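Local coordinates for oxidoreductase, short chain dehydrogenase/reductase family protein (Bifidobacterium adolescentis L2-32, PDB 6OW4) that interconverts 20-oxo and 20beta-hydroxy steroids as an NADH-dependent dehydrogenase of the short-chain dehydrogenase/reductase family, at residues 129-133 against 147-152; 178-184 against 204-210. The contacts are given in a common frame with arbitrary orientation. Numbering follows the deposited sequence.

Interaction 1 (129-133 against 147-152); sequences AGVNV and RTININ. With NAD (nicotinamide-adenine-dinucleotide), chain N.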
loop_
_atom_site.group_PDB
_atom_site.type_symbol
_atom_site.label_atom_id
_atom_site.label_comp_id
_atom_site.label_asym_id
_atom_site.label_seq_id
_atom_site.Cartn_x
_atom_site.Cartn_y
_atom_site.Cartn_z
ATOM N N ALA F 129 -23.308 -7.944 -1.168
ATOM C CA ALA F 129 -23.736 -8.852 -0.075
ATOM C C ALA F 129 -22.560 -9.103 0.875
ATOM O O ALA F 129 -21.480 -9.504 0.397
ATOM C CB ALA F 129 -24.266 -10.146 -0.642
ATOM N N GLY F 130 -22.768 -8.851 2.169
ATOM C CA GLY F 130 -21.788 -9.095 3.245
ATOM C C GLY F 130 -22.445 -8.994 4.609
ATOM O O GLY F 130 -23.626 -8.596 4.663
ATOM N N VAL F 131 -21.717 -9.343 5.672
ATOM C CA VAL F 131 -22.254 -9.407 7.064
ATOM C C VAL F 131 -21.098 -9.244 8.057
ATOM O O VAL F 131 -19.985 -9.709 7.751
ATOM C CB VAL F 131 -23.022 -10.724 7.296
ATOM C CG1 VAL F 131 -22.088 -11.921 7.404
ATOM C CG2 VAL F 131 -23.930 -10.649 8.511
ATOM N N ASN F 132 -21.366 -8.598 9.195
ATOM C CA ASN F 132 -20.464 -8.558 10.377
ATOM C C ASN F 132 -21.127 -9.373 11.493
ATOM O O ASN F 132 -22.246 -9.010 11.905
ATOM C CB ASN F 132 -20.150 -7.122 10.807
ATOM C CG ASN F 132 -18.881 -7.000 11.629
ATOM O OD1 ASN F 132 -18.254 -7.999 11.985
ATOM N ND2 ASN F 132 -18.489 -5.773 11.933
ATOM N N VAL F 133 -20.468 -10.446 11.937
ATOM C CA VAL F 133 -20.999 -11.422 12.934
ATOM C C VAL F 133 -20.565 -10.971 14.327
ATOM O O VAL F 133 -19.409 -10.604 14.520
ATOM C CB VAL F 133 -20.512 -12.851 12.621
ATOM C CG1 VAL F 133 -21.156 -13.883 13.534
ATOM C CG2 VAL F 133 -20.740 -13.210 11.159
ATOM N N ARG F 147 -18.547 -18.698 9.517
ATOM C CA ARG F 147 -19.809 -18.026 9.102
ATOM C C ARG F 147 -19.470 -16.789 8.260
ATOM O O ARG F 147 -20.121 -16.601 7.213
ATOM C CB ARG F 147 -20.657 -17.654 10.322
ATOM C CG ARG F 147 -21.974 -16.973 9.979
ATOM C CD ARG F 147 -22.968 -17.004 11.123
ATOM N NE ARG F 147 -24.312 -16.713 10.644
ATOM C CZ ARG F 147 -24.809 -15.495 10.434
ATOM N NH1 ARG F 147 -24.081 -14.416 10.672
ATOM N NH2 ARG F 147 -26.046 -15.359 9.988
ATOM N N THR F 148 -18.484 -15.996 8.697
ATOM C CA THR F 148 -18.008 -14.753 8.025
ATOM C C THR F 148 -17.311 -15.106 6.703
ATOM O O THR F 148 -17.619 -14.454 5.683
ATOM C CB THR F 148 -17.072 -13.953 8.941
ATOM O OG1 THR F 148 -17.704 -13.822 10.214
ATOM C CG2 THR F 148 -16.735 -12.582 8.395
ATOM N N ILE F 149 -16.404 -16.089 6.727
ATOM C CA ILE F 149 -15.624 -16.553 5.538
ATOM C C ILE F 149 -16.608 -17.086 4.488
ATOM O O ILE F 149 -16.472 -16.720 3.307
ATOM C CB ILE F 149 -14.575 -17.620 5.925
ATOM C CG1 ILE F 149 -13.648 -17.171 7.062
ATOM C CG2 ILE F 149 -13.785 -18.071 4.706
ATOM C CD1 ILE F 149 -13.220 -15.726 7.014
ATOM N N ASN F 150 -17.563 -17.919 4.908
ATOM C CA ASN F 150 -18.529 -18.602 4.007
ATOM C C ASN F 150 -19.404 -17.560 3.301
ATOM O O ASN F 150 -19.671 -17.735 2.097
ATOM C CB ASN F 150 -19.376 -19.630 4.763
ATOM C CG ASN F 150 -18.591 -20.865 5.149
ATOM O OD1 ASN F 150 -17.506 -21.112 4.625
ATOM N ND2 ASN F 150 -19.133 -21.648 6.067
ATOM N N ILE F 151 -19.829 -16.516 4.017
ATOM C CA ILE F 151 -20.723 -15.456 3.466
ATOM C C ILE F 151 -19.876 -14.463 2.660
ATOM O O ILE F 151 -20.050 -14.412 1.428
ATOM C CB ILE F 151 -21.541 -14.782 4.587
ATOM C CG1 ILE F 151 -22.490 -15.784 5.251
ATOM C CG2 ILE F 151 -22.290 -13.564 4.058
ATOM C CD1 ILE F 151 -23.062 -15.325 6.571
ATOM N N ASN F 152 -18.979 -13.729 3.326
ATOM C CA ASN F 152 -18.235 -12.578 2.743
ATOM C C ASN F 152 -17.338 -13.050 1.592
ATOM O O ASN F 152 -17.476 -12.496 0.489
ATOM C CB ASN F 152 -17.420 -11.826 3.800
ATOM C CG ASN F 152 -18.279 -11.080 4.799
ATOM O OD1 ASN F 152 -19.491 -10.963 4.627
ATOM N ND2 ASN F 152 -17.661 -10.562 5.848
HETATM P PA NAD N . -26.745 -4.343 5.244
HETATM O O1A NAD N . -26.557 -5.354 6.327
HETATM O O2A NAD N . -28.218 -3.916 5.179
HETATM O O5B NAD N . -26.324 -4.925 3.825
HETATM C C5B NAD N . -25.879 -6.276 3.692
HETATM C C4B NAD N . -26.891 -7.021 2.776
HETATM O O4B NAD N . -26.214 -8.361 2.334
HETATM C C3B NAD N . -27.968 -7.314 3.376
HETATM O O3B NAD N . -29.155 -6.874 2.624
HETATM C C2B NAD N . -28.001 -8.970 3.517
HETATM O O2B NAD N . -29.375 -9.453 3.438
HETATM C C1B NAD N . -27.301 -9.419 2.554
HETATM N N9A NAD N . -26.678 -10.722 2.955
HETATM C C8A NAD N . -25.910 -11.193 3.965
HETATM N N7A NAD N . -25.691 -12.515 3.746
HETATM C C5A NAD N . -26.324 -12.857 2.606
HETATM C C6A NAD N . -26.418 -14.084 1.934
HETATM N N6A NAD N . -25.927 -15.406 2.147
HETATM N N1A NAD N . -27.125 -14.169 0.783
HETATM C C2A NAD N . -27.752 -13.059 0.270
HETATM N N3A NAD N . -27.659 -11.841 0.934
HETATM C C4A NAD N . -26.942 -11.752 2.103
HETATM O O3 NAD N . -25.806 -3.033 5.577
HETATM P PN NAD N . -24.914 -2.266 4.475
HETATM O O1N NAD N . -24.280 -1.071 5.128
HETATM O O2N NAD N . -25.813 -1.815 3.322
HETATM O O5D NAD N . -23.759 -3.243 3.966
HETATM C C5D NAD N . -23.622 -3.565 2.590
HETATM C C4D NAD N . -22.159 -3.994 2.307
HETATM O O4D NAD N . -21.354 -2.996 2.544
HETATM C C3D NAD N . -21.735 -5.121 3.231
HETATM O O3D NAD N . -21.048 -6.070 2.521
HETATM C C2D NAD N . -20.806 -4.433 4.275
HETATM O O2D NAD N . -19.855 -5.455 4.793
HETATM C C1D NAD N . -20.232 -3.495 3.602
HETATM N N1N NAD N . -19.794 -2.343 4.397
HETATM C C2N NAD N . -20.719 -1.487 4.980
HETATM C C3N NAD N . -20.288 -0.386 5.736
HETATM C C7N NAD N . -21.306 0.572 6.401
HETATM O O7N NAD N . -21.005 1.154 7.426
HETATM N N7N NAD N . -22.590 0.789 5.831
HETATM C C4N NAD N . -18.935 -0.150 5.896
HETATM C C5N NAD N . -18.007 -0.998 5.312
HETATM C C6N NAD N . -18.447 -2.092 4.554
HETATM O O HOH W 1 -17.712 -10.695 11.083
#
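Asn152 lies on helix 142-170 and reaches the extended loop 129-133 through its m rotamer. The nearly flat chi2 of -10° lets its amide pair with both backbone polar groups of one residue: Val131 N donates to Asn152 OD1 (2.9 Å), and Asn152 ND2 donates to Val131 O (3.1 Å). ND2 also serves Thr203, so the amide links the loop to helix 198-217 as well. Apolar packing joins Val131, in the p rotamer, to Ile151 (m, t), with CG1 of the valine 3.6 Å from CD1 of the isoleucine. Val133 is t, and its CG2 touches polar atoms, Thr148 OG1 at 3.2 Å and Arg147 NH1 at 3.6 Å, the latter at the edge of the guanidinium. Chi1 to chi3 of Arg147, all t, extend the side chain so that its guanidinium reaches Val133 CG2. Thr148 adopts m, its hydroxyl bonded to Val144 O of its own helix; a water ties Thr148 OG1 to Val133 N and Asn132 OD1. On the cofactor side, Gly130 CA is 3.2 Å from NAD O3D, where a beta carbon would clash, and Ile151 CG2 packs against adenine N7A at 3.6 Å. Asn128-Ala129-Gly130 matches the Asn-Ala-Gly motif of classical short-chain dehydrogenases, and Asn152 probably occupies the position of the asparagine in the family's Asn-Ser-Tyr-Lys tetrad.

Interaction 2 (178-184 against 204-210); sequences FTAALSG and KAAIMEH. Unlike the reference sequence in segment 178-184: Ala181 (reference Ser). With NAD (nicotinamide-adenine-dinucleotide), chain N.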
loop_
_atom_site.group_PDB
_atom_site.type_symbol
_atom_site.label_atom_id
_atom_site.label_comp_id
_atom_site.label_asym_id
_atom_site.label_seq_id
_atom_site.Cartn_x
_atom_site.Cartn_y
_atom_site.Cartn_z
ATOM N N PHE F 178 -16.820 -4.963 -6.390
ATOM C CA PHE F 178 -16.863 -5.706 -5.107
ATOM C C PHE F 178 -16.837 -4.694 -3.959
ATOM O O PHE F 178 -15.943 -3.835 -3.953
ATOM C CB PHE F 178 -15.676 -6.666 -5.002
ATOM C CG PHE F 178 -15.626 -7.764 -6.036
ATOM C CD1 PHE F 178 -15.243 -7.500 -7.342
ATOM C CD2 PHE F 178 -15.923 -9.072 -5.690
ATOM C CE1 PHE F 178 -15.182 -8.518 -8.284
ATOM C CE2 PHE F 178 -15.857 -10.090 -6.630
ATOM C CZ PHE F 178 -15.491 -9.809 -7.927
ATOM N N THR F 179 -17.785 -4.786 -3.024
ATOM C CA THR F 179 -17.793 -3.975 -1.778
ATOM C C THR F 179 -16.779 -4.579 -0.800
ATOM O O THR F 179 -17.026 -5.697 -0.308
ATOM C CB THR F 179 -19.195 -3.879 -1.164
ATOM O OG1 THR F 179 -20.104 -3.456 -2.179
ATOM C CG2 THR F 179 -19.258 -2.909 -0.005
ATOM N N ALA F 180 -15.669 -3.875 -0.563
ATOM C CA ALA F 180 -14.657 -4.201 0.468
ATOM C C ALA F 180 -15.003 -3.418 1.742
ATOM O O ALA F 180 -16.208 -3.278 2.030
ATOM C CB ALA F 180 -13.273 -3.891 -0.050
ATOM N N ALA F 181 -13.992 -2.949 2.479
ATOM C CA ALA F 181 -14.130 -2.061 3.657
ATOM C C ALA F 181 -12.743 -1.581 4.094
ATOM O O ALA F 181 -11.737 -2.149 3.616
ATOM C CB ALA F 181 -14.833 -2.779 4.784
ATOM N N LEU F 182 -12.703 -0.578 4.977
ATOM C CA LEU F 182 -11.454 -0.076 5.611
ATOM C C LEU F 182 -10.959 -1.088 6.648
ATOM O O LEU F 182 -9.756 -1.049 6.967
ATOM C CB LEU F 182 -11.713 1.287 6.258
ATOM C CG LEU F 182 -11.613 2.488 5.321
ATOM C CD1 LEU F 182 -12.023 3.748 6.056
ATOM C CD2 LEU F 182 -10.206 2.637 4.752
ATOM N N SER F 183 -11.854 -1.948 7.151
ATOM C CA SER F 183 -11.532 -3.139 7.983
ATOM C C SER F 183 -10.560 -4.050 7.219
ATOM O O SER F 183 -9.746 -4.725 7.878
ATOM C CB SER F 183 -12.782 -3.875 8.382
ATOM O OG SER F 183 -13.721 -2.989 8.970
ATOM N N GLY F 184 -10.659 -4.057 5.883
ATOM C CA GLY F 184 -9.754 -4.771 4.959
ATOM C C GLY F 184 -8.388 -4.109 4.846
ATOM O O GLY F 184 -7.453 -4.786 4.387
ATOM N N LYS F 204 -12.666 -8.995 3.581
ATOM C CA LYS F 204 -12.696 -7.764 2.748
ATOM C C LYS F 204 -11.325 -7.552 2.097
ATOM O O LYS F 204 -11.296 -7.148 0.923
ATOM C CB LYS F 204 -13.135 -6.566 3.593
ATOM C CG LYS F 204 -14.549 -6.660 4.153
ATOM C CD LYS F 204 -15.594 -7.078 3.136
ATOM C CE LYS F 204 -17.003 -6.691 3.536
ATOM N NZ LYS F 204 -17.935 -6.754 2.385
ATOM N N ALA F 205 -10.239 -7.833 2.825
ATOM C CA ALA F 205 -8.844 -7.816 2.321
ATOM C C ALA F 205 -8.662 -8.911 1.261
ATOM O O ALA F 205 -7.927 -8.674 0.279
ATOM C CB ALA F 205 -7.879 -8.000 3.466
ATOM N N ALA F 206 -9.298 -10.069 1.461
ATOM C CA ALA F 206 -9.288 -11.217 0.522
ATOM C C ALA F 206 -10.071 -10.849 -0.741
ATOM O O ALA F 206 -9.565 -11.115 -1.846
ATOM C CB ALA F 206 -9.861 -12.443 1.187
ATOM N N ILE F 207 -11.259 -10.259 -0.569
ATOM C CA ILE F 207 -12.132 -9.763 -1.676
ATOM C C ILE F 207 -11.322 -8.792 -2.542
ATOM O O ILE F 207 -11.424 -8.888 -3.778
ATOM C CB ILE F 207 -13.422 -9.120 -1.120
ATOM C CG1 ILE F 207 -14.380 -10.179 -0.570
ATOM C CG2 ILE F 207 -14.101 -8.254 -2.172
ATOM C CD1 ILE F 207 -15.455 -9.627 0.335
ATOM N N MET F 208 -10.544 -7.906 -1.912
ATOM C CA MET F 208 -9.718 -6.877 -2.603
ATOM C C MET F 208 -8.716 -7.552 -3.548
ATOM O O MET F 208 -8.722 -7.209 -4.744
ATOM C CB MET F 208 -8.966 -5.994 -1.601
ATOM C CG MET F 208 -9.804 -4.848 -1.054
ATOM S SD MET F 208 -8.851 -3.722 0.001
ATOM C CE MET F 208 -7.693 -3.065 -1.199
ATOM N N GLU F 209 -7.897 -8.475 -3.036
ATOM C CA GLU F 209 -6.823 -9.154 -3.814
ATOM C C GLU F 209 -7.443 -10.146 -4.808
ATOM O O GLU F 209 -6.774 -10.466 -5.812
ATOM C CB GLU F 209 -5.829 -9.841 -2.874
ATOM C CG GLU F 209 -4.598 -10.391 -3.576
ATOM C CD GLU F 209 -3.839 -9.397 -4.442
ATOM O OE1 GLU F 209 -3.781 -8.211 -4.068
ATOM O OE2 GLU F 209 -3.310 -9.810 -5.496
ATOM N N HIS F 210 -8.670 -10.614 -4.549
ATOM C CA HIS F 210 -9.467 -11.450 -5.489
ATOM C C HIS F 210 -9.846 -10.604 -6.711
ATOM O O HIS F 210 -9.597 -11.057 -7.845
ATOM C CB HIS F 210 -10.688 -12.060 -4.782
ATOM C CG HIS F 210 -11.668 -12.706 -5.705
ATOM N ND1 HIS F 210 -11.323 -13.757 -6.532
ATOM C CD2 HIS F 210 -12.978 -12.465 -5.929
ATOM C CE1 HIS F 210 -12.377 -14.133 -7.227
ATOM N NE2 HIS F 210 -13.406 -13.355 -6.876
HETATM P PA NAD N . -26.745 -4.343 5.244
HETATM O O1A NAD N . -26.557 -5.354 6.327
HETATM O O2A NAD N . -28.218 -3.916 5.179
HETATM O O5B NAD N . -26.324 -4.925 3.825
HETATM C C5B NAD N . -25.879 -6.276 3.692
HETATM C C4B NAD N . -26.891 -7.021 2.776
HETATM O O4B NAD N . -26.214 -8.361 2.334
HETATM C C3B NAD N . -27.968 -7.314 3.376
HETATM O O3B NAD N . -29.155 -6.874 2.624
HETATM C C2B NAD N . -28.001 -8.970 3.517
HETATM O O2B NAD N . -29.375 -9.453 3.438
HETATM C C1B NAD N . -27.301 -9.419 2.554
HETATM N N9A NAD N . -26.678 -10.722 2.955
HETATM C C8A NAD N . -25.910 -11.193 3.965
HETATM N N7A NAD N . -25.691 -12.515 3.746
HETATM C C5A NAD N . -26.324 -12.857 2.606
HETATM C C6A NAD N . -26.418 -14.084 1.934
HETATM N N6A NAD N . -25.927 -15.406 2.147
HETATM N N1A NAD N . -27.125 -14.169 0.783
HETATM C C2A NAD N . -27.752 -13.059 0.270
HETATM N N3A NAD N . -27.659 -11.841 0.934
HETATM C C4A NAD N . -26.942 -11.752 2.103
HETATM O O3 NAD N . -25.806 -3.033 5.577
HETATM P PN NAD N . -24.914 -2.266 4.475
HETATM O O1N NAD N . -24.280 -1.071 5.128
HETATM O O2N NAD N . -25.813 -1.815 3.322
HETATM O O5D NAD N . -23.759 -3.243 3.966
HETATM C C5D NAD N . -23.622 -3.565 2.590
HETATM C C4D NAD N . -22.159 -3.994 2.307
HETATM O O4D NAD N . -21.354 -2.996 2.544
HETATM C C3D NAD N . -21.735 -5.121 3.231
HETATM O O3D NAD N . -21.048 -6.070 2.521
HETATM C C2D NAD N . -20.806 -4.433 4.275
HETATM O O2D NAD N . -19.855 -5.455 4.793
HETATM C C1D NAD N . -20.232 -3.495 3.602
HETATM N N1N NAD N . -19.794 -2.343 4.397
HETATM C C2N NAD N . -20.719 -1.487 4.980
HETATM C C3N NAD N . -20.288 -0.386 5.736
HETATM C C7N NAD N . -21.306 0.572 6.401
HETATM O O7N NAD N . -21.005 1.154 7.426
HETATM N N7N NAD N . -22.590 0.789 5.831
HETATM C C4N NAD N . -18.935 -0.150 5.896
HETATM C C5N NAD N . -18.007 -0.998 5.312
HETATM C C6N NAD N . -18.447 -2.092 4.554
#
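A buried lysine ammonium joins a strand end to the cofactor: Lys204 NZ donates to Thr179 O (3.0 Å) and to NAD O3D (3.2 Å), with a weak bond to NAD O2D (3.3 Å). Lys204 and Tyr200 form the family's Tyr-x-x-x-Lys signature. Ala181, a serine in the reference sequence, occupies what is probably the tetrad serine position; its CB lies 3.7 Å from NAD C5N. Nearby, the backbones come together at Gly184, whose CA is 4.1 Å from that of Ala205; a side chain there would crowd the helix. Further along, Ala180 CB meets Met208 CG (3.7 Å) and Phe178 CB meets Ile207 CG2 (3.6 Å), while the Phe178 and His210 rings lie with centroids 5.5 Å apart and planes at 88°. His210 ND1 is hydrogen-bonded to Asn198 of the second subunit. Strand 174-179 is flanked in the sheet by strands 124-127 and 223-230, and helix 198-217 packs over it beside helix 142-170.

Overall arrangement
Leaving strand 124-127, the chain runs through 129-133, and interaction 1 closes a 13-residue connection when helix 142-170 packs back on that loop. The helix leads into strand 174-179, neighbour of 124-127 in the parallel sheet, and interaction 2 closes a second, 19-residue connection against helix 198-217. The two contacts follow in series, neither nesting nor crossing, yet they touch where Asn152 O packs on Ile207 CD1 at 3.5 Å. Together they join two adjacent strand ends of the Rossmann fold to the two helices that also meet the second subunit, and both line NAD: interaction 1 from the adenine to the nicotinamide ribose, interaction 2 at that ribose and the nicotinamide ring.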